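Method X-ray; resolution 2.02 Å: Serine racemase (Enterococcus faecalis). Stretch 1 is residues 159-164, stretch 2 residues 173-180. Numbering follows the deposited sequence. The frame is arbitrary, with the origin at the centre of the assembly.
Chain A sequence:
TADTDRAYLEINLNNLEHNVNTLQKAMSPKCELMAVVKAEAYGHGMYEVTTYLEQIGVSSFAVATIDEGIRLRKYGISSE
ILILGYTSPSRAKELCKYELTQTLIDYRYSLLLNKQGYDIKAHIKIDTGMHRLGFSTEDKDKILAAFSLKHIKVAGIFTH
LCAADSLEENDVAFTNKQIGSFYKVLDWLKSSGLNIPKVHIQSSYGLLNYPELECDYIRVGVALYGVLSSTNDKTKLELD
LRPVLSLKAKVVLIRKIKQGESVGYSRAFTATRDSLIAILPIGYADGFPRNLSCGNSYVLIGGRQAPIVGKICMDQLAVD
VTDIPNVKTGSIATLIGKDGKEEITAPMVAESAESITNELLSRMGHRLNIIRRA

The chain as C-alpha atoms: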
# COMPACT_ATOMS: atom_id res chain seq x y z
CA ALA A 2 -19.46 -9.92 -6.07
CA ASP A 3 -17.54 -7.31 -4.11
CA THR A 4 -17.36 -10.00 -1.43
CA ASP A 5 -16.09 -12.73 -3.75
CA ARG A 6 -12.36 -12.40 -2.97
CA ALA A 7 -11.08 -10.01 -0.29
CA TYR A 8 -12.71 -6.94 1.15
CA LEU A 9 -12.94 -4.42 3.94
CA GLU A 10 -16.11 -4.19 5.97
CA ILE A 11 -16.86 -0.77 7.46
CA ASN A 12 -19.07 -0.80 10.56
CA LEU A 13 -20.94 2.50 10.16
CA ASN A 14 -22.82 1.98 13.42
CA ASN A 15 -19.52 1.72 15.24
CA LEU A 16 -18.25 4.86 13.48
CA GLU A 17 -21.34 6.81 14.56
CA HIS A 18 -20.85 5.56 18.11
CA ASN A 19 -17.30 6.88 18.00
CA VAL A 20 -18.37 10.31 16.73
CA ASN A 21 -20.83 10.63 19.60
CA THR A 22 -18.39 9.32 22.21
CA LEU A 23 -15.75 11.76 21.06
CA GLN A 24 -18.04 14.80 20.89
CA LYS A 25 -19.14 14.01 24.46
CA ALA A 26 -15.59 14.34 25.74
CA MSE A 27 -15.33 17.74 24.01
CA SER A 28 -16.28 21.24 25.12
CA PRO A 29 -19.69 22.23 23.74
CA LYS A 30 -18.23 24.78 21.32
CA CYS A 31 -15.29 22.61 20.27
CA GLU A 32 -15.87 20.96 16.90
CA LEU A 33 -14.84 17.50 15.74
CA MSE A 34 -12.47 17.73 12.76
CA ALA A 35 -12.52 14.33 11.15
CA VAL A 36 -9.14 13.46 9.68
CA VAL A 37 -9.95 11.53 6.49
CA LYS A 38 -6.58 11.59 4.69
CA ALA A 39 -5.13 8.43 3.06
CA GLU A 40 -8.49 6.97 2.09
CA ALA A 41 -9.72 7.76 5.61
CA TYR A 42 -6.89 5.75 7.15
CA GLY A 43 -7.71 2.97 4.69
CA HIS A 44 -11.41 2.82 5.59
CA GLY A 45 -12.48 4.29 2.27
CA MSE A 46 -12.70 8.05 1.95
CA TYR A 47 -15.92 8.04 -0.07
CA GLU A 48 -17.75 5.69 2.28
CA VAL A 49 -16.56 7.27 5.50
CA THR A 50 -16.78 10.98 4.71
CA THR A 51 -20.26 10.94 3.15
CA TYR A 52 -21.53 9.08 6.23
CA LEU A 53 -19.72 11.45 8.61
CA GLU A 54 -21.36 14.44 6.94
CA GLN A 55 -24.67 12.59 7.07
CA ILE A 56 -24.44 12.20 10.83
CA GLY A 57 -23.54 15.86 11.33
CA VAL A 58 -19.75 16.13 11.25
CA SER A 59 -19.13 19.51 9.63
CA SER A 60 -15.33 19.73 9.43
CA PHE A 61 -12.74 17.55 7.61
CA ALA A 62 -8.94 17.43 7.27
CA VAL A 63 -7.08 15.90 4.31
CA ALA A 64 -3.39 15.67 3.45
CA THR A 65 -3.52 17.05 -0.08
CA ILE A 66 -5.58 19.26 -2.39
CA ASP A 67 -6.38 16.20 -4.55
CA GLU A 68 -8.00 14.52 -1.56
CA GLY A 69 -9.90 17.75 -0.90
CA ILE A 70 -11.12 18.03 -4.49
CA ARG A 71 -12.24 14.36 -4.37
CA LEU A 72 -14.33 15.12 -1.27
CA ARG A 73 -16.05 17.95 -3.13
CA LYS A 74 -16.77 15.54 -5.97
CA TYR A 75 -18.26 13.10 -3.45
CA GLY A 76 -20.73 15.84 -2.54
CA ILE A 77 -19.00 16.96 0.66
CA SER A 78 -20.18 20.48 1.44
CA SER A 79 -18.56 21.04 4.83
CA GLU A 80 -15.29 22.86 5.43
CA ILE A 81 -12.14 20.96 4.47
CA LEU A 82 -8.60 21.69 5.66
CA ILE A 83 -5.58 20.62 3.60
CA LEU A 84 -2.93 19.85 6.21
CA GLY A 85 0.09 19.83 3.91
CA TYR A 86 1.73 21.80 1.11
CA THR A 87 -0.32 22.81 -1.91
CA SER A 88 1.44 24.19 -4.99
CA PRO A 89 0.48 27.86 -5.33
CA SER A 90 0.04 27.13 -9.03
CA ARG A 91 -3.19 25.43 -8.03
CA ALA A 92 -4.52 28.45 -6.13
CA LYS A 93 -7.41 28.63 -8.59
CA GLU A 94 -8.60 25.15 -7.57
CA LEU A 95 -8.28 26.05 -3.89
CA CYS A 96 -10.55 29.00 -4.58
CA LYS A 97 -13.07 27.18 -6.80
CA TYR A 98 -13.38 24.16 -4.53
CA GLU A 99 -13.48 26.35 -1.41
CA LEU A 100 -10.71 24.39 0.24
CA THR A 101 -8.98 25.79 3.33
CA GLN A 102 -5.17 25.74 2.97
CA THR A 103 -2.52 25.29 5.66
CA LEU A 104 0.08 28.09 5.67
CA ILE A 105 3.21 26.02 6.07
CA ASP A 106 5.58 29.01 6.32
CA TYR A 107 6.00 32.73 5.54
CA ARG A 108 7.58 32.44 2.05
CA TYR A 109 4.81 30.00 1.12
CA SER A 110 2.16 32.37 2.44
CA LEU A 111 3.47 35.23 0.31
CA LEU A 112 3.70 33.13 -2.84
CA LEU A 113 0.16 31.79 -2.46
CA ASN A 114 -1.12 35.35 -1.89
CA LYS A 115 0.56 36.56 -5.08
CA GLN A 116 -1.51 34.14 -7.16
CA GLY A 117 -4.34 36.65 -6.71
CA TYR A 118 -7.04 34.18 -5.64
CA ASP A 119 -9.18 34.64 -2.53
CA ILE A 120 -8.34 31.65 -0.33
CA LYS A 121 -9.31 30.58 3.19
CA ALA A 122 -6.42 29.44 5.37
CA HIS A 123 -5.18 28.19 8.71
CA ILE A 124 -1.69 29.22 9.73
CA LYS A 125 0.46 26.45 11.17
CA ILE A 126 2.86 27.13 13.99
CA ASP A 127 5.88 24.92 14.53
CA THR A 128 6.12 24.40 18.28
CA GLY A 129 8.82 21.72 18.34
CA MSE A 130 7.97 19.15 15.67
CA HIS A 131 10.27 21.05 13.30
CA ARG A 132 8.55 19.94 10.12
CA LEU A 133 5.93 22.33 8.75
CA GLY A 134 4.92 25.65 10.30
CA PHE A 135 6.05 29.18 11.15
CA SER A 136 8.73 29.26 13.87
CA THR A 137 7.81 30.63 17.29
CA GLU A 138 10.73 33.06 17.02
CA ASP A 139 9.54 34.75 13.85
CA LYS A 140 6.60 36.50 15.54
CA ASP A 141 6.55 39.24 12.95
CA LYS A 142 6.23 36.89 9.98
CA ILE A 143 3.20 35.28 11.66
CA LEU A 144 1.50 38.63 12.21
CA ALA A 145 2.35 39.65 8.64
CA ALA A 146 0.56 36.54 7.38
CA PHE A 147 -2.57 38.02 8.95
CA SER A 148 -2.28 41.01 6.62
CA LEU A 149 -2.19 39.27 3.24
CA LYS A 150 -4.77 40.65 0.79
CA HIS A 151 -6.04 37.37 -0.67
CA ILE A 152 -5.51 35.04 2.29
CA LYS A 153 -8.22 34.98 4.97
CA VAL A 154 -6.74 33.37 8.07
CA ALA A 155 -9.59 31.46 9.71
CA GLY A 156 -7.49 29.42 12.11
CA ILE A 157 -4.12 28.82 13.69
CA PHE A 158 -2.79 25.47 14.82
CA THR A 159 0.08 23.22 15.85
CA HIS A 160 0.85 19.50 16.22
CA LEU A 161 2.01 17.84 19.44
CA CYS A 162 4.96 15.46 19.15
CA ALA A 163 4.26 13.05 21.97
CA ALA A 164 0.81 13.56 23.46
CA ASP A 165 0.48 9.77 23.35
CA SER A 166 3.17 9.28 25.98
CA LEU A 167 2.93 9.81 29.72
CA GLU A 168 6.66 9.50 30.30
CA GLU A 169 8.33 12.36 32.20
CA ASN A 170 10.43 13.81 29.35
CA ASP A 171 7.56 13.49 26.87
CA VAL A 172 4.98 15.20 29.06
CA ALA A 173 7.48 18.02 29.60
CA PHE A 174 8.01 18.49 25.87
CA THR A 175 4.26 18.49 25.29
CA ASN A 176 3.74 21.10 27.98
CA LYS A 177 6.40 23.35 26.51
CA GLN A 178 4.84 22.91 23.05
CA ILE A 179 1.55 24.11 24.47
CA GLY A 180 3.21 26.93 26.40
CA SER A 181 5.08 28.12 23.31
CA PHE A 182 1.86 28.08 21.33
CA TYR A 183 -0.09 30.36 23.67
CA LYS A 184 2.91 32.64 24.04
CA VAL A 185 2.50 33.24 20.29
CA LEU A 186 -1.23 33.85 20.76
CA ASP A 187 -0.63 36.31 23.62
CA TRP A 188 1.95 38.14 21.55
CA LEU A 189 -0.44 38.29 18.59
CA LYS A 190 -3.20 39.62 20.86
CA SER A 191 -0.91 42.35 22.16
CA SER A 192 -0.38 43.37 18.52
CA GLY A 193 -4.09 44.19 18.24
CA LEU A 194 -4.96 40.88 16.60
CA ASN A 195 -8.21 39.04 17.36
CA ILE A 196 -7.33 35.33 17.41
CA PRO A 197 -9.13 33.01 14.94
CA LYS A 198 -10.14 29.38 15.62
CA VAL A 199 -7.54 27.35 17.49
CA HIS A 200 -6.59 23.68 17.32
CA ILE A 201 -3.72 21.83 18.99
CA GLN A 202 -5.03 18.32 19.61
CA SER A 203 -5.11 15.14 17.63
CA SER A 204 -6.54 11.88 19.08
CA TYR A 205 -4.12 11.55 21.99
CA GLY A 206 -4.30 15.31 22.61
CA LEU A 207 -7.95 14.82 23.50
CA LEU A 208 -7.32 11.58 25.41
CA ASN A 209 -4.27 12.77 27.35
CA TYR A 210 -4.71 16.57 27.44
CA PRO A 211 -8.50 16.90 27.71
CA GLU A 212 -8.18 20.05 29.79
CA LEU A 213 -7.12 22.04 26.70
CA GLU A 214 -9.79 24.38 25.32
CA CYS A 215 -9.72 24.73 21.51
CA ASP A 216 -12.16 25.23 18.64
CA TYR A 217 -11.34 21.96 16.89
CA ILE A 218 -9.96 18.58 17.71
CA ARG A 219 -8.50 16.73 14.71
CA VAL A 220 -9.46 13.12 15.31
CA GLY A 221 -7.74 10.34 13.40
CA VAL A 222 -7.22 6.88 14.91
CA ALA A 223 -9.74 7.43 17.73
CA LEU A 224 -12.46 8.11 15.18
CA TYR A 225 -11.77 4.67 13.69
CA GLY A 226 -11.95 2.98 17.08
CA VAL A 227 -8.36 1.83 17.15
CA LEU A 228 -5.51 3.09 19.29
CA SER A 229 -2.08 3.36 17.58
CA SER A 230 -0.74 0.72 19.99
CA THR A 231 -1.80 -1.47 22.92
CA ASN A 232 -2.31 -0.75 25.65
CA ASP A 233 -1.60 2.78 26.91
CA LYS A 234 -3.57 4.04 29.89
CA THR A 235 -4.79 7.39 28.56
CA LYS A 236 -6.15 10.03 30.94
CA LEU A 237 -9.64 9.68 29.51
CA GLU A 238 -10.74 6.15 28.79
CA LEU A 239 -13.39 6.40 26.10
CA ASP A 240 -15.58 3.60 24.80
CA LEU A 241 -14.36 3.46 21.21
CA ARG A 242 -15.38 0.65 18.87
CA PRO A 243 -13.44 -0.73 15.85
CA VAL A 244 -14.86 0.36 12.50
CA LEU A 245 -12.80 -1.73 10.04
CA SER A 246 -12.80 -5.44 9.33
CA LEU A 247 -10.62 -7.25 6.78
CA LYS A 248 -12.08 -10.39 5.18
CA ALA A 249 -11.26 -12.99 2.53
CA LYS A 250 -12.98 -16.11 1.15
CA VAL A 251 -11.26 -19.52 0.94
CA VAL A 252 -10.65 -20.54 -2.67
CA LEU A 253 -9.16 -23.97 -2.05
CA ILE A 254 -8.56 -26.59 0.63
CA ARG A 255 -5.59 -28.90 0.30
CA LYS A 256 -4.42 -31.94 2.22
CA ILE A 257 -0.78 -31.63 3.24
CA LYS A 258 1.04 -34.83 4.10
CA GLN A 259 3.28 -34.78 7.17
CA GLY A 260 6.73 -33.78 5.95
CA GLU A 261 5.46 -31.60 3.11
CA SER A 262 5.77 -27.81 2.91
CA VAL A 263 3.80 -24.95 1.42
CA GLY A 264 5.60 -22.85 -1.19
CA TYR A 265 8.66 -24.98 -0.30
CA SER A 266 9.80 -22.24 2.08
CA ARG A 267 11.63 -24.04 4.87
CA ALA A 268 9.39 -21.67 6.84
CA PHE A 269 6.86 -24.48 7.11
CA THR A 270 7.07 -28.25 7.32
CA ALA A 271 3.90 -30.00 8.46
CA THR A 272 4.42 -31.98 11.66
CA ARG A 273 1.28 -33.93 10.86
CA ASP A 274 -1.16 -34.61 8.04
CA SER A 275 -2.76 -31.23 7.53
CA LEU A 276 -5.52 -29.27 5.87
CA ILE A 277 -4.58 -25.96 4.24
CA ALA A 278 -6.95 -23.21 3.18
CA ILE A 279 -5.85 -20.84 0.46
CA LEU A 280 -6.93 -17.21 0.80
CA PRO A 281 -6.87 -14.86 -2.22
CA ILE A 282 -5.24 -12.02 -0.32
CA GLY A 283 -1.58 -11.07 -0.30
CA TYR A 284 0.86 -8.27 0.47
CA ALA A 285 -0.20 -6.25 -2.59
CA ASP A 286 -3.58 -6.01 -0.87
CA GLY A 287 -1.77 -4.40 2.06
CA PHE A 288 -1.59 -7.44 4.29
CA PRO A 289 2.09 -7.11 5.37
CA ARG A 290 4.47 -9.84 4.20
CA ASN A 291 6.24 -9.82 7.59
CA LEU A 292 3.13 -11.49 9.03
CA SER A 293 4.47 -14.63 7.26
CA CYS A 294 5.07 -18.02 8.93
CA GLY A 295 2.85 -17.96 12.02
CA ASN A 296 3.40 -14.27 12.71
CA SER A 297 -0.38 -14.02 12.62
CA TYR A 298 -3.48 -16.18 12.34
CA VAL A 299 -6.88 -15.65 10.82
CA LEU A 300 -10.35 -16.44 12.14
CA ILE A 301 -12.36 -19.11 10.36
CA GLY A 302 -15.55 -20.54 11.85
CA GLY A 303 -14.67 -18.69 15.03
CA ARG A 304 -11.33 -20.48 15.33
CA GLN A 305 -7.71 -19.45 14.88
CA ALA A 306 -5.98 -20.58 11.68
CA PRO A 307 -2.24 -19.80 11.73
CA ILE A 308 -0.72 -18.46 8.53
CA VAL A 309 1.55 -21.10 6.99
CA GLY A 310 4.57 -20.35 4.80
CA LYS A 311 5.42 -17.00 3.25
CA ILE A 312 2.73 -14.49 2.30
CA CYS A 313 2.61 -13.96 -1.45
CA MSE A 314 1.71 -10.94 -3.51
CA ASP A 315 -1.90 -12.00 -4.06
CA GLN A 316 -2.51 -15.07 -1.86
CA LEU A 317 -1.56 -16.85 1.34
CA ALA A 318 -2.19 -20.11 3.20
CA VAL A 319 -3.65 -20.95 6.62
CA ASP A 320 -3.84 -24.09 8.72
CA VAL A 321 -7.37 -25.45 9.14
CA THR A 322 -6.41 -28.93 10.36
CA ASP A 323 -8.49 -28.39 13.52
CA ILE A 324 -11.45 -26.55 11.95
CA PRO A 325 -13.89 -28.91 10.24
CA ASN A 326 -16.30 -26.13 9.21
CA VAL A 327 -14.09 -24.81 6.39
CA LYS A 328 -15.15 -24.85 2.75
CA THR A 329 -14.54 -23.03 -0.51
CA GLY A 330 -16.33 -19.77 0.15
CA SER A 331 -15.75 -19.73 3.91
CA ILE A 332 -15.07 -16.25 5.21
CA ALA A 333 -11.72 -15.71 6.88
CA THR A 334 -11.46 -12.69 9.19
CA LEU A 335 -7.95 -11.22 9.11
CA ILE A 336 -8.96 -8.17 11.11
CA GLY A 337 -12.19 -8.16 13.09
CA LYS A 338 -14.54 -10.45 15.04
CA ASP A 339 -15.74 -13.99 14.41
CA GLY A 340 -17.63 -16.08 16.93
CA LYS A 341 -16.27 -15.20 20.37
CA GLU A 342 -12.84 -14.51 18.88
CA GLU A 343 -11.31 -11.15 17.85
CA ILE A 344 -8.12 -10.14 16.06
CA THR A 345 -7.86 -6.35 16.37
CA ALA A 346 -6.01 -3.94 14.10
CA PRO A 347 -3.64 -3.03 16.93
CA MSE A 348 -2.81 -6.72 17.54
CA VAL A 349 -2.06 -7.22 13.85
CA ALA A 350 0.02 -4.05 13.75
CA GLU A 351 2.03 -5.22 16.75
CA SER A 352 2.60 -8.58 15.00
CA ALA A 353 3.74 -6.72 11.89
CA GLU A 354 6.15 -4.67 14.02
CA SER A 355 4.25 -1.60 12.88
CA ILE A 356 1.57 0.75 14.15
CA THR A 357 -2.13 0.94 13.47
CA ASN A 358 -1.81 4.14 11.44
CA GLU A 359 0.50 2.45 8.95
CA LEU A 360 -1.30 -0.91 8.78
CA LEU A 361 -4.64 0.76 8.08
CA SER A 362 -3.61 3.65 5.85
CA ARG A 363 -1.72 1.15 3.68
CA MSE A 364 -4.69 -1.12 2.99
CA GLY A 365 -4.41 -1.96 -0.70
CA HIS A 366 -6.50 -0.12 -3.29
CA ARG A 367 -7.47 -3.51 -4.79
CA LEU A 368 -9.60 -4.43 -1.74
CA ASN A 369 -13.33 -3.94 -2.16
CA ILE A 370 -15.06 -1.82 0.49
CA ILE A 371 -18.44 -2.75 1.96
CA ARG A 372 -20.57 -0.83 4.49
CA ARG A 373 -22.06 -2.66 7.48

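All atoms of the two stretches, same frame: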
# COMPACT_ATOMS: atom_id res chain seq x y z
N THR A 159 -1.20 23.92 15.74
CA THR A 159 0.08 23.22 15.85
C THR A 159 -0.14 21.72 16.09
O THR A 159 -1.26 21.29 16.35
CB THR A 159 0.96 23.84 16.97
OG1 THR A 159 2.32 23.37 16.84
CG2 THR A 159 0.40 23.53 18.35
N HIS A 160 0.92 20.93 15.96
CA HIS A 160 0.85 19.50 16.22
C HIS A 160 1.74 19.15 17.40
O HIS A 160 2.88 19.60 17.47
CB HIS A 160 1.32 18.70 14.99
CG HIS A 160 0.20 18.27 14.08
ND1 HIS A 160 -0.31 19.09 13.10
CD2 HIS A 160 -0.49 17.11 14.01
CE1 HIS A 160 -1.27 18.44 12.46
NE2 HIS A 160 -1.40 17.24 13.00
N LEU A 161 1.22 18.33 18.31
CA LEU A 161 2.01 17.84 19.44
C LEU A 161 2.82 16.61 19.06
O LEU A 161 2.31 15.71 18.39
CB LEU A 161 1.11 17.54 20.63
CG LEU A 161 0.24 18.71 21.08
CD1 LEU A 161 -0.79 18.25 22.13
CD2 LEU A 161 1.12 19.84 21.62
N CYS A 162 4.07 16.57 19.49
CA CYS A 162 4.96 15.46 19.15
C CYS A 162 4.63 14.16 19.86
O CYS A 162 4.73 13.09 19.26
CB CYS A 162 6.40 15.82 19.47
SG CYS A 162 7.09 16.97 18.30
N ALA A 163 4.28 14.24 21.13
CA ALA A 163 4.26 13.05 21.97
C ALA A 163 3.14 13.08 23.00
O ALA A 163 3.34 12.74 24.17
CB ALA A 163 5.61 12.88 22.68
N ALA A 164 1.95 13.48 22.57
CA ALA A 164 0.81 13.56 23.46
C ALA A 164 0.37 12.16 23.87
O ALA A 164 -0.40 12.00 24.82
CB ALA A 164 -0.34 14.31 22.79
N ALA A 173 6.81 16.72 29.51
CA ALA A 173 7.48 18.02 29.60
C ALA A 173 7.57 18.71 28.24
O ALA A 173 7.31 19.91 28.11
CB ALA A 173 8.87 17.84 30.19
N PHE A 174 7.92 17.94 27.21
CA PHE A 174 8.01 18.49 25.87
C PHE A 174 6.64 18.93 25.39
O PHE A 174 6.50 19.96 24.74
CB PHE A 174 8.60 17.46 24.90
CG PHE A 174 9.00 18.04 23.57
CD1 PHE A 174 10.26 18.57 23.39
CD2 PHE A 174 8.12 18.05 22.50
CE1 PHE A 174 10.65 19.09 22.17
CE2 PHE A 174 8.49 18.57 21.28
CZ PHE A 174 9.76 19.09 21.11
N THR A 175 5.61 18.16 25.71
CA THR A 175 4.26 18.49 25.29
C THR A 175 3.79 19.78 25.98
O THR A 175 3.15 20.63 25.37
CB THR A 175 3.30 17.35 25.62
OG1 THR A 175 3.87 16.11 25.18
CG2 THR A 175 1.97 17.56 24.93
N ASN A 176 4.13 19.91 27.25
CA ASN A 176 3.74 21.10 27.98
C ASN A 176 4.47 22.34 27.46
O ASN A 176 3.90 23.44 27.44
CB ASN A 176 3.95 20.91 29.48
CG ASN A 176 2.85 20.09 30.10
OD1 ASN A 176 1.71 20.13 29.65
ND2 ASN A 176 3.18 19.32 31.14
N LYS A 177 5.71 22.18 27.03
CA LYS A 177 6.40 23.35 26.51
C LYS A 177 5.90 23.67 25.10
O LYS A 177 5.89 24.82 24.69
CB LYS A 177 7.93 23.24 26.58
CG LYS A 177 8.54 22.10 25.79
CD LYS A 177 10.07 22.04 25.97
CE LYS A 177 10.49 20.99 27.01
NZ LYS A 177 11.91 20.54 26.82
N GLN A 178 5.44 22.65 24.36
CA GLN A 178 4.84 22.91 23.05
C GLN A 178 3.59 23.76 23.21
O GLN A 178 3.37 24.71 22.47
CB GLN A 178 4.48 21.61 22.32
CG GLN A 178 5.66 20.90 21.71
CD GLN A 178 5.25 19.92 20.64
OE1 GLN A 178 5.29 18.71 20.84
NE2 GLN A 178 4.85 20.44 19.48
N ILE A 179 2.78 23.39 24.18
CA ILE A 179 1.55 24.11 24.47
C ILE A 179 1.85 25.53 24.97
O ILE A 179 1.23 26.51 24.52
CB ILE A 179 0.72 23.33 25.49
CG1 ILE A 179 0.34 21.96 24.88
CG2 ILE A 179 -0.50 24.13 25.94
CD1 ILE A 179 -0.13 20.96 25.90
N GLY A 180 2.80 25.64 25.88
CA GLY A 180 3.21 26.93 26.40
C GLY A 180 3.71 27.86 25.30
O GLY A 180 3.34 29.04 25.26
O HOH W 1 2.88 13.62 26.64
O HOH W 2 4.53 16.72 22.40

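A stretch without regular secondary structure, residues 159-164, packs against one side of the helix that runs through residues 173-180, and the two together bury 349 Å² of surface. Four amides of the helix are satisfied within it: Lys 177 N, Gln 178 N, Ile 179 N and Gly 180 N bond to the carbonyls of Ala 173, Phe 174, Thr 175 and Asn 176. The loop has no backbone hydrogen bonds of its own within the stretch; His 160 O and Cys 162 N pair with Gln 178, and Ala 163 N and O with water.

Gln 178 is the main clamp. Its CA-to-CB bond points toward the loop (chi1 m, chi2 t), and its amide lies where it can serve two peptide groups at once. Gln 178 NE2 donates to His 160 O at 2.9 Å, with a bent N-H...O angle of 138°, while Gln 178 OE1 accepts from Cys 162 N at 2.8 Å and a nearly straight 170°. A primary amide suits this place because it carries a donor and an acceptor side by side, bracketing Leu 161 in the backbone. Gln 178 NE2 also has a partner elsewhere in the structure, so this buried amide is well satisfied.

Two waters extend the polar contact to Thr 175, whose CA-to-CB bond also points toward the loop. Water 2 accepts from Ala 163 N (2.8 Å from its O) and donates to Thr 175 OG1 (2.9 Å from its O) and to Gln 178 OE1 (2.6 Å from its O), joining three residues across the interface. Water 1 donates both to Ala 163 O, 2.7 Å from its O, and to Thr 175 OG1, 3.1 Å from its O. Both polar backbone atoms of Ala 163 are thus satisfied through water, although Ala 163 O lies 3.6 Å from Thr 175 OG1 directly.

Apolar contacts fill in around this network. Leu 161 (m, t) starts sideways, but its end comes nearer the helix: its CD1 lies 4.0 Å from Thr 175 CG2, and its CD2 lies 3.9 Å from Gln 178 CB and 4.0 Å from Ile 179 CG1. Leu 161 CD2 thus packs on the first carbon of the Gln 178 side chain, CB, while the amide works on the backbone. Cys 162 points toward the helix, and its SG sits 3.7 Å from Phe 174 CE2, approaching the ring obliquely. The small methyl groups of Ala 163 and Ala 164 lie sideways. Ala 173, Asn 176, Lys 177 and Gly 180 make no contact with the loop; the first three are exposed.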